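Local coordinates for protein glycosyl hyrolase, family 3 (Deinococcus radiodurans, PDB 3TEV) that probably hydrolyses O-glycosidic bonds as a family 3 glycoside hydrolase, at residues A[22-27]-A[37-42]. Numbering follows the deposited sequence.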
loop_
_atom_site.group_PDB
_atom_site.type_symbol
_atom_site.label_atom_id
_atom_site.label_comp_id
_atom_site.label_asym_id
_atom_site.label_seq_id
_atom_site.Cartn_x
_atom_site.Cartn_y
_atom_site.Cartn_z
ATOM N N LEU A 22 2.511 -3.603 11.214
ATOM C CA LEU A 22 3.584 -3.673 10.223
ATOM C C LEU A 22 3.310 -4.682 9.127
ATOM O O LEU A 22 2.685 -5.728 9.360
ATOM C CB LEU A 22 4.926 -4.031 10.865
ATOM C CG LEU A 22 5.494 -3.272 12.055
ATOM C CD1 LEU A 22 6.927 -3.792 12.314
ATOM C CD2 LEU A 22 5.508 -1.762 11.810
HETATM N N MSE A 23 3.819 -4.384 7.944
HETATM C CA MSE A 23 3.813 -5.313 6.834
HETATM C C MSE A 23 5.287 -5.528 6.500
HETATM O O MSE A 23 6.029 -4.566 6.209
HETATM C CB MSE A 23 3.066 -4.730 5.627
HETATM C CG MSE A 23 3.098 -5.617 4.376
HETATM SE SE MSE A 23 1.978 -4.912 2.927
HETATM C CE MSE A 23 0.364 -5.957 3.174
ATOM N N ILE A 24 5.714 -6.780 6.542
ATOM C CA ILE A 24 7.117 -7.098 6.343
ATOM C C ILE A 24 7.319 -7.978 5.123
ATOM O O ILE A 24 6.364 -8.566 4.612
ATOM C CB ILE A 24 7.694 -7.827 7.561
ATOM C CG1 ILE A 24 7.019 -9.185 7.719
ATOM C CG2 ILE A 24 7.557 -6.976 8.822
ATOM C CD1 ILE A 24 7.756 -10.115 8.719
ATOM N N ASP A 25 8.565 -8.082 4.678
ATOM C CA ASP A 25 8.914 -9.016 3.616
ATOM C C ASP A 25 9.580 -10.258 4.186
ATOM O O ASP A 25 10.044 -10.258 5.335
ATOM C CB ASP A 25 9.771 -8.346 2.511
ATOM C CG ASP A 25 11.086 -7.736 3.032
ATOM O OD1 ASP A 25 11.178 -7.292 4.202
ATOM O OD2 ASP A 25 12.048 -7.682 2.238
ATOM N N LEU A 26 9.615 -11.305 3.366
ATOM C CA LEU A 26 10.150 -12.610 3.736
ATOM C C LEU A 26 11.350 -12.941 2.853
ATOM O O LEU A 26 11.447 -12.454 1.732
ATOM C CB LEU A 26 9.066 -13.669 3.553
ATOM C CG LEU A 26 7.750 -13.351 4.265
ATOM C CD1 LEU A 26 6.634 -14.258 3.774
ATOM C CD2 LEU A 26 7.923 -13.413 5.793
ATOM N N PRO A 27 12.277 -13.773 3.363
ATOM C CA PRO A 27 13.533 -14.017 2.634
ATOM C C PRO A 27 13.419 -14.830 1.331
ATOM O O PRO A 27 14.131 -14.534 0.369
ATOM C CB PRO A 27 14.411 -14.753 3.656
ATOM C CG PRO A 27 13.486 -15.234 4.732
ATOM C CD PRO A 27 12.284 -14.341 4.729
ATOM N N ALA A 37 8.618 -18.846 13.481
ATOM C CA ALA A 37 8.746 -18.530 14.904
ATOM C C ALA A 37 8.684 -17.006 15.093
ATOM O O ALA A 37 8.029 -16.502 15.989
ATOM C CB ALA A 37 10.074 -19.102 15.481
ATOM N N TYR A 38 9.341 -16.286 14.198
ATOM C CA TYR A 38 9.388 -14.834 14.245
ATOM C C TYR A 38 8.017 -14.159 13.981
ATOM O O TYR A 38 7.618 -13.272 14.732
ATOM C CB TYR A 38 10.444 -14.391 13.240
ATOM C CG TYR A 38 10.542 -12.923 12.989
ATOM C CD1 TYR A 38 11.284 -12.102 13.843
ATOM C CD2 TYR A 38 9.940 -12.353 11.863
ATOM C CE1 TYR A 38 11.397 -10.753 13.611
ATOM C CE2 TYR A 38 10.052 -10.987 11.613
ATOM C CZ TYR A 38 10.792 -10.205 12.495
ATOM O OH TYR A 38 10.927 -8.871 12.258
ATOM N N LEU A 39 7.303 -14.577 12.933
ATOM C CA LEU A 39 5.944 -14.078 12.711
ATOM C C LEU A 39 5.041 -14.292 13.934
ATOM O O LEU A 39 4.299 -13.400 14.354
ATOM C CB LEU A 39 5.307 -14.756 11.499
ATOM C CG LEU A 39 5.922 -14.436 10.132
ATOM C CD1 LEU A 39 5.518 -15.476 9.073
ATOM C CD2 LEU A 39 5.576 -13.010 9.688
ATOM N N ARG A 40 5.123 -15.487 14.507
ATOM C CA ARG A 40 4.280 -15.859 15.611
ATOM C C ARG A 40 4.677 -15.049 16.852
ATOM O O ARG A 40 3.827 -14.459 17.517
ATOM C CB ARG A 40 4.429 -17.358 15.839
ATOM C CG ARG A 40 3.211 -18.023 16.357
ATOM C CD ARG A 40 3.455 -19.534 16.572
ATOM N NE ARG A 40 3.146 -20.380 15.411
ATOM C CZ ARG A 40 1.904 -20.660 15.009
ATOM N NH1 ARG A 40 0.853 -20.124 15.633
ATOM N NH2 ARG A 40 1.707 -21.455 13.966
ATOM N N GLU A 41 5.970 -14.984 17.125
ATOM C CA GLU A 41 6.513 -14.224 18.260
ATOM C C GLU A 41 6.009 -12.772 18.350
ATOM O O GLU A 41 5.671 -12.314 19.425
ATOM C CB GLU A 41 8.044 -14.235 18.195
ATOM C CG GLU A 41 8.743 -13.504 19.311
ATOM C CD GLU A 41 10.234 -13.838 19.395
ATOM O OE1 GLU A 41 10.889 -14.022 18.331
ATOM O OE2 GLU A 41 10.743 -13.914 20.537
ATOM N N HIS A 42 5.944 -12.072 17.218
ATOM C CA HIS A 42 5.575 -10.663 17.209
ATOM C C HIS A 42 4.135 -10.421 16.777
ATOM O O HIS A 42 3.693 -9.276 16.749
ATOM C CB HIS A 42 6.556 -9.857 16.317
ATOM C CG HIS A 42 7.974 -9.949 16.775
ATOM N ND1 HIS A 42 8.407 -9.389 17.960
ATOM C CD2 HIS A 42 9.044 -10.591 16.251
ATOM C CE1 HIS A 42 9.691 -9.657 18.132
ATOM N NE2 HIS A 42 10.103 -10.384 17.111
#
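Ile-24 meets the helix through a single methyl group, CD1, which reaches two consecutive residues, Tyr-38 and Leu-39. Its CD1 lies 3.8 Å from Tyr-38 CE2 and approaches that ring at the edge, close to its plane, rather than over a face. The same methyl is 3.8 Å from Leu-39 CD2, so this second meeting is one of branch ends. The torsions of Ile-24 account for the reach: CG1 sits between the backbone N and the carbonyl carbon (chi1 65°), and the extended second torsion (chi2 167°) carries CD1 outward to the helix. The CA atoms of Ile-24 and Leu-39 stay 9.5 Å apart, so side chains bridge the gap, and the two segments bury 134 Å² between them. Strand 22-24 and helix 33-42 are the first two elements of a beta-alpha-beta unit completed by the parallel strand 46-49, and the pairing sets a helix against the outer side of the TIM-type barrel. On the helix, CG of Tyr-38 is anti to its backbone N (chi1 172°), which brings the ring up to the strand and presents its CE2 edge to the Ile-24 methyl. Leu-26 flanks more loosely, its CD2 4.6 Å from both CD1 and CD2 of Leu-39. Tyr-38 also packs on Gln-299 and Leu-303 of helix 296-309 and makes a cation-pi contact with Arg-296, while Leu-39 touches Leu-67 and Val-70 of helix 57-71.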